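Local coordinates for DegV family protein (Eubacterium eligens, PDB 3FDJ), which is of unknown function but, as a member of the DegV family, probably binds a fatty acid or a similar lipid, at residues A[189-192]-A[193-197]; A[211-214]-A[215-219]; A[228-231]-A[232-236]. All blocks are in the same frame, centred on the assembly; numbering follows the deposited sequence.

Contact 1 (A[189-192]-A[193-197])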
loop_
_atom_site.group_PDB
_atom_site.type_symbol
_atom_site.label_atom_id
_atom_site.label_comp_id
_atom_site.label_asym_id
_atom_site.label_seq_id
_atom_site.Cartn_x
_atom_site.Cartn_y
_atom_site.Cartn_z
ATOM N N THR A 189 -12.339 3.148 0.197
ATOM C CA THR A 189 -11.339 4.135 -0.186
ATOM C C THR A 189 -10.495 4.499 1.028
ATOM O O THR A 189 -10.905 4.292 2.175
ATOM C CB THR A 189 -12.008 5.388 -0.821
ATOM O OG1 THR A 189 -11.013 6.257 -1.387
ATOM C CG2 THR A 189 -12.865 6.145 0.194
ATOM N N ALA A 190 -9.296 5.023 0.778
ATOM C CA ALA A 190 -8.495 5.604 1.855
ATOM C C ALA A 190 -9.115 6.954 2.213
ATOM O O ALA A 190 -9.297 7.827 1.344
ATOM C CB ALA A 190 -7.016 5.733 1.426
ATOM N N SER A 191 -9.483 7.123 3.487
ATOM C CA SER A 191 -10.127 8.362 3.946
ATOM C C SER A 191 -9.100 9.480 4.127
ATOM O O SER A 191 -7.887 9.254 4.130
ATOM C CB SER A 191 -10.835 8.143 5.280
ATOM O OG SER A 191 -9.893 8.142 6.342
ATOM N N SER A 192 -9.612 10.686 4.325
ATOM C CA SER A 192 -8.779 11.831 4.626
ATOM C C SER A 192 -8.015 11.659 5.950
ATOM O O SER A 192 -7.046 12.375 6.192
ATOM C CB SER A 192 -9.644 13.090 4.700
ATOM O OG SER A 192 -10.434 13.046 5.882
ATOM N N HIS A 193 -8.456 10.734 6.803
ATOM C CA HIS A 193 -7.754 10.414 8.054
ATOM C C HIS A 193 -6.835 9.217 7.950
ATOM O O HIS A 193 -6.332 8.736 8.977
ATOM C CB HIS A 193 -8.769 10.136 9.167
ATOM C CG HIS A 193 -9.769 11.227 9.338
ATOM N ND1 HIS A 193 -9.447 12.448 9.888
ATOM C CD2 HIS A 193 -11.080 11.295 9.005
ATOM C CE1 HIS A 193 -10.518 13.222 9.900
ATOM N NE2 HIS A 193 -11.522 12.549 9.368
ATOM N N GLY A 194 -6.639 8.697 6.738
ATOM C CA GLY A 194 -5.812 7.537 6.562
ATOM C C GLY A 194 -6.412 6.278 7.153
ATOM O O GLY A 194 -5.685 5.418 7.656
ATOM N N THR A 195 -7.732 6.140 7.050
ATOM C CA THR A 195 -8.401 4.936 7.483
ATOM C C THR A 195 -9.219 4.363 6.331
ATOM O O THR A 195 -9.384 5.000 5.286
ATOM C CB THR A 195 -9.319 5.216 8.682
ATOM O OG1 THR A 195 -10.306 6.183 8.301
ATOM C CG2 THR A 195 -8.509 5.747 9.872
ATOM N N LEU A 196 -9.712 3.150 6.508
ATOM C CA LEU A 196 -10.460 2.470 5.466
ATOM C C LEU A 196 -11.904 2.923 5.580
ATOM O O LEU A 196 -12.539 2.726 6.616
ATOM C CB LEU A 196 -10.375 0.958 5.632
ATOM C CG LEU A 196 -11.150 0.106 4.635
ATOM C CD1 LEU A 196 -10.786 0.378 3.173
ATOM C CD2 LEU A 196 -10.931 -1.372 4.963
ATOM N N GLU A 197 -12.386 3.584 4.537
ATOM C CA GLU A 197 -13.741 4.113 4.510
ATOM C C GLU A 197 -14.541 3.248 3.543
ATOM O O GLU A 197 -14.234 3.228 2.373
ATOM C CB GLU A 197 -13.675 5.542 4.003
ATOM C CG GLU A 197 -14.942 6.326 4.036
ATOM C CD GLU A 197 -14.600 7.794 4.133
ATOM O OE1 GLU A 197 -14.053 8.329 3.141
ATOM O OE2 GLU A 197 -14.811 8.395 5.216
HETATM O O HOH W 1 -12.459 11.014 3.933
#
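S191 and T195 meet through their hydroxyls at the tip of a beta hairpin. S191 OG lies 2.8 Å from T195 OG1 in a hydrogen bond that either could donate. Both hydroxyls sit between their own backbone N and carbonyl carbon (chi1 78° and 60°), which brings them together across the loop. S191 OG also accepts a bent bond from H193 N at 3.0 Å, so S191 OG, on a buried residue, holds two points of the following loop, H193 N and T195 OG1. S191 to G194 form a type I turn, with G194 N bonded to S191 O. G194 has positive phi (68°), a conformation that favours glycine. S191 N gives a straighter bond to T195 O at 2.8 Å. S192 OG lies over one face of the H193 ring, 3.6 Å above its plane and toward the rim.

Below the turn, T189 and E197 are an antiparallel hydrogen-bonded pair, and A190 and L196 a non-hydrogen-bonded one. The side chains of T189 and E197 run side by side, with T189 CG2 3.9 Å from E197 OE1. E197 OE1 also accepts from a water at 3.2 Å, and this water accepts from S192 N. T189 OG1 turns elsewhere, to L155 O and R154. The hairpin joins strands 184-190 and 196-203. Strand 153-159 lies next to 184-190, and its L155, F156 and C157 touch A190, T189 and L196.

Contact 2 (A[211-214]-A[215-219])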
loop_
_atom_site.group_PDB
_atom_site.type_symbol
_atom_site.label_atom_id
_atom_site.label_comp_id
_atom_site.label_asym_id
_atom_site.label_seq_id
_atom_site.Cartn_x
_atom_site.Cartn_y
_atom_site.Cartn_z
ATOM N N LYS A 211 -19.137 0.564 -10.731
ATOM C CA LYS A 211 -18.976 1.397 -9.534
ATOM C C LYS A 211 -17.629 2.128 -9.517
ATOM O O LYS A 211 -17.567 3.287 -9.159
ATOM C CB LYS A 211 -19.158 0.576 -8.266
ATOM C CG LYS A 211 -20.588 0.199 -7.998
ATOM C CD LYS A 211 -20.700 -0.527 -6.659
ATOM C CE LYS A 211 -22.122 -1.022 -6.352
ATOM N NZ LYS A 211 -23.194 -0.005 -6.542
ATOM N N LEU A 212 -16.561 1.443 -9.897
ATOM C CA LEU A 212 -15.241 2.043 -9.931
ATOM C C LEU A 212 -15.170 3.169 -10.944
ATOM O O LEU A 212 -14.557 4.211 -10.677
ATOM C CB LEU A 212 -14.155 0.994 -10.243
ATOM C CG LEU A 212 -13.782 0.019 -9.128
ATOM C CD1 LEU A 212 -12.776 -1.031 -9.634
ATOM C CD2 LEU A 212 -13.202 0.765 -7.908
ATOM N N GLN A 213 -15.812 2.982 -12.100
ATOM C CA GLN A 213 -15.820 4.038 -13.103
ATOM C C GLN A 213 -16.510 5.279 -12.556
ATOM O O GLN A 213 -16.024 6.393 -12.757
ATOM C CB GLN A 213 -16.464 3.577 -14.427
ATOM C CG GLN A 213 -16.415 4.639 -15.486
ATOM C CD GLN A 213 -16.824 4.138 -16.861
ATOM O OE1 GLN A 213 -16.913 2.930 -17.103
ATOM N NE2 GLN A 213 -17.018 5.075 -17.786
ATOM N N ALA A 214 -17.625 5.096 -11.844
ATOM C CA ALA A 214 -18.333 6.229 -11.246
ATOM C C ALA A 214 -17.465 6.922 -10.159
ATOM O O ALA A 214 -17.389 8.156 -10.094
ATOM C CB ALA A 214 -19.694 5.790 -10.676
ATOM N N LEU A 215 -16.791 6.125 -9.340
ATOM C CA LEU A 215 -15.913 6.650 -8.279
ATOM C C LEU A 215 -14.720 7.425 -8.860
ATOM O O LEU A 215 -14.385 8.532 -8.382
ATOM C CB LEU A 215 -15.423 5.525 -7.376
ATOM C CG LEU A 215 -16.475 4.873 -6.482
ATOM C CD1 LEU A 215 -15.962 3.565 -5.892
ATOM C CD2 LEU A 215 -16.938 5.830 -5.384
ATOM N N LEU A 216 -14.100 6.856 -9.901
ATOM C CA LEU A 216 -12.980 7.500 -10.557
ATOM C C LEU A 216 -13.403 8.835 -11.189
ATOM O O LEU A 216 -12.697 9.826 -11.038
ATOM C CB LEU A 216 -12.355 6.575 -11.589
ATOM C CG LEU A 216 -11.565 5.416 -10.958
ATOM C CD1 LEU A 216 -11.247 4.330 -12.002
ATOM C CD2 LEU A 216 -10.296 5.908 -10.285
ATOM N N ASP A 217 -14.547 8.846 -11.880
ATOM C CA ASP A 217 -15.110 10.068 -12.454
ATOM C C ASP A 217 -15.271 11.159 -11.381
ATOM O O ASP A 217 -14.823 12.307 -11.549
ATOM C CB ASP A 217 -16.492 9.813 -13.089
ATOM C CG ASP A 217 -16.423 9.041 -14.418
ATOM O OD1 ASP A 217 -15.318 8.832 -14.975
ATOM O OD2 ASP A 217 -17.503 8.630 -14.918
ATOM N N ASP A 218 -15.928 10.800 -10.286
ATOM C CA ASP A 218 -16.153 11.751 -9.200
ATOM C C ASP A 218 -14.850 12.202 -8.540
ATOM O O ASP A 218 -14.751 13.330 -8.078
ATOM C CB ASP A 218 -17.064 11.144 -8.150
ATOM C CG ASP A 218 -18.520 11.135 -8.574
ATOM O OD1 ASP A 218 -18.843 11.598 -9.702
ATOM O OD2 ASP A 218 -19.357 10.665 -7.764
ATOM N N ALA A 219 -13.858 11.316 -8.492
ATOM C CA ALA A 219 -12.566 11.627 -7.886
ATOM C C ALA A 219 -11.706 12.568 -8.744
ATOM O O ALA A 219 -10.694 13.079 -8.266
ATOM C CB ALA A 219 -11.787 10.328 -7.606
HETATM O O HOH W 2 -15.917 8.032 -17.451
HETATM O O HOH W 3 -19.683 9.472 -10.968
#
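L215, L216, D217 and D218 each give their backbone N-H to the carbonyl oxygen four residues earlier, on K211, L212, Q213 and A214. The bond from L216 N to L212 O is 2.8 Å long. That from D217 N to Q213 O is 3.0 Å. All are fairly straight.

Apolar contact is slight. L212 CD2 and L215 CD1 approach to 4.4 Å.

Side chains also lie against backbone carbonyls. L215 CG is 3.3 Å from K211 O, because chi1 of -69° sets it beside its own backbone N and back over the preceding turn. L216 CG lies over L212 O in the same way.

This is regular alpha helix, the C-terminal part of helix 205-219. Its apolar side faces the sheet and the next helix: L212, L215 and L216 touch F156 of strand 153-159, and L216 touches I244 and Y248 of helix 234-248.

Polar contacts lie along another side. The amide plane of Q213 and the carboxylate plane of D217 are 89° apart. A water joins them, accepting from Q213 NE2 at 3.2 Å and donating to D217 OD1 at 2.7 Å. D217 OD1 is also bonded to Y248 OH. A second water donates to A214 O at 2.8 Å and, weakly, to D218 OD1.

Contact 3 (A[228-231]-A[232-236])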
loop_
_atom_site.group_PDB
_atom_site.type_symbol
_atom_site.label_atom_id
_atom_site.label_comp_id
_atom_site.label_asym_id
_atom_site.label_seq_id
_atom_site.Cartn_x
_atom_site.Cartn_y
_atom_site.Cartn_z
ATOM N N ILE A 228 -2.414 -1.074 -9.853
ATOM C CA ILE A 228 -3.374 -2.027 -9.296
ATOM C C ILE A 228 -2.618 -3.253 -8.773
ATOM O O ILE A 228 -1.880 -3.903 -9.544
ATOM C CB ILE A 228 -4.381 -2.515 -10.367
ATOM C CG1 ILE A 228 -5.030 -1.350 -11.125
ATOM C CG2 ILE A 228 -5.423 -3.469 -9.734
ATOM C CD1 ILE A 228 -5.926 -1.761 -12.350
ATOM N N CYS A 229 -2.778 -3.565 -7.487
ATOM C CA CYS A 229 -2.279 -4.818 -6.945
ATOM C C CYS A 229 -3.449 -5.741 -6.612
ATOM O O CYS A 229 -4.596 -5.292 -6.433
ATOM C CB CYS A 229 -1.329 -4.625 -5.752
ATOM S SG CYS A 229 -2.151 -4.291 -4.290
ATOM N N HIS A 230 -3.172 -7.040 -6.632
ATOM C CA HIS A 230 -4.155 -8.057 -6.407
ATOM C C HIS A 230 -3.587 -9.179 -5.567
ATOM O O HIS A 230 -2.375 -9.430 -5.562
ATOM C CB HIS A 230 -4.681 -8.612 -7.736
ATOM C CG HIS A 230 -3.657 -9.364 -8.511
ATOM N ND1 HIS A 230 -3.405 -10.705 -8.303
ATOM C CD2 HIS A 230 -2.765 -8.950 -9.440
ATOM C CE1 HIS A 230 -2.423 -11.086 -9.098
ATOM N NE2 HIS A 230 -2.017 -10.041 -9.800
ATOM N N VAL A 231 -4.481 -9.852 -4.861
ATOM C CA VAL A 231 -4.159 -11.013 -4.053
ATOM C C VAL A 231 -4.790 -12.205 -4.750
ATOM O O VAL A 231 -5.979 -12.509 -4.538
ATOM C CB VAL A 231 -4.744 -10.911 -2.645
ATOM C CG1 VAL A 231 -4.248 -12.097 -1.801
ATOM C CG2 VAL A 231 -4.403 -9.558 -2.004
ATOM N N GLU A 232 -3.996 -12.858 -5.578
ATOM C CA GLU A 232 -4.430 -14.030 -6.368
ATOM C C GLU A 232 -5.711 -13.720 -7.130
ATOM O O GLU A 232 -6.637 -14.523 -7.172
ATOM C CB GLU A 232 -4.559 -15.259 -5.457
ATOM C CG GLU A 232 -3.239 -15.541 -4.738
ATOM C CD GLU A 232 -3.131 -16.934 -4.136
ATOM O OE1 GLU A 232 -4.172 -17.578 -3.877
ATOM O OE2 GLU A 232 -1.986 -17.375 -3.914
ATOM N N ASN A 233 -5.761 -12.534 -7.728
ATOM C CA ASN A 233 -6.853 -12.176 -8.597
ATOM C C ASN A 233 -6.380 -11.338 -9.766
ATOM O O ASN A 233 -6.844 -10.232 -9.998
ATOM C CB ASN A 233 -7.945 -11.472 -7.824
ATOM C CG ASN A 233 -9.280 -11.582 -8.504
ATOM O OD1 ASN A 233 -9.359 -12.079 -9.634
ATOM N ND2 ASN A 233 -10.345 -11.163 -7.816
ATOM N N GLU A 234 -5.446 -11.910 -10.533
ATOM C CA GLU A 234 -4.944 -11.233 -11.722
ATOM C C GLU A 234 -6.068 -10.995 -12.735
ATOM O O GLU A 234 -6.068 -9.981 -13.437
ATOM C CB GLU A 234 -3.816 -12.050 -12.327
ATOM C CG GLU A 234 -3.019 -11.348 -13.382
ATOM C CD GLU A 234 -1.867 -12.199 -13.843
ATOM O OE1 GLU A 234 -1.219 -12.864 -12.982
ATOM O OE2 GLU A 234 -1.627 -12.240 -15.061
ATOM N N ALA A 235 -7.052 -11.900 -12.759
ATOM C CA ALA A 235 -8.154 -11.805 -13.708
ATOM C C ALA A 235 -8.932 -10.519 -13.520
ATOM O O ALA A 235 -9.172 -9.792 -14.484
ATOM C CB ALA A 235 -9.078 -13.027 -13.588
ATOM N N LEU A 236 -9.288 -10.221 -12.276
ATOM C CA LEU A 236 -10.061 -9.016 -11.959
ATOM C C LEU A 236 -9.205 -7.767 -12.167
ATOM O O LEU A 236 -9.674 -6.773 -12.733
ATOM C CB LEU A 236 -10.641 -9.060 -10.535
ATOM C CG LEU A 236 -11.540 -7.854 -10.168
ATOM C CD1 LEU A 236 -12.634 -7.604 -11.222
ATOM C CD2 LEU A 236 -12.122 -8.065 -8.764
HETATM O O HOH W 4 -1.223 -11.981 -5.911
HETATM O O HOH W 5 0.094 -9.909 -11.647
#
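The backbone leaves strand 226-230 at H230, turns through E232 with positive phi (51°), and enters helix 234-248 after N233. Across this turn N233 N donates to H230 ND1 at 3.0 Å, with the donor tilted 31° from the ring plane. The H230 side chain reaches the turn because chi1 of 67° places CG between its backbone N and carbonyl carbon. E234 lies over one ring face. Its backbone N is 3.2 Å above the plane and offset toward the rim, while its CB makes a CH-pi contact 4.0 Å from the ring centroid. The far ring nitrogen, H230 NE2, is 2.8 Å from a water lying in the ring plane. That water also gives a weak bond to E234 OE1. Both ring nitrogens therefore have polar partners, which is consistent with a ring held in this rotation.

N233 is the N-cap. Its OD1 accepts from L236 N at 3.2 Å, with the donor above the carbonyl plane. Its ND2 is held by G269 O. A further water accepts from E232 N and donates to H230 O, bridging the turn. The E232 carboxylate has its partners outside the turn, R268 in a salt bridge and H45 in a hydrogen bond.

The turn is the strand-to-helix connection of the beta-alpha-beta unit 226-230, 234-248 and 253-257. H230 packs on I271 of strand 271-276, on V255 and K257 of strand 253-257, and on A237 of the helix.

Overall arrangement
From the N terminus the three contacts come in series, and none nests within or crosses another. Contact 1 closes the hairpin loop between strands 184-190 and 196-203. The chain then runs along strand 196-203 into helix 205-219, where contact 2 spans successive turns and closes no larger loop. Strand 226-230 follows, and contact 3 closes the turn that leads from it into helix 234-248. Contacts 1 and 3 reach the same mixed six-stranded sheet, with centres about 21 Å apart. Contact 2 belongs to a helix packed against that sheet, and its nearest atoms are about 7 Å from each of the other two. Helix 234-248, entered at contact 3, packs beside contact 2.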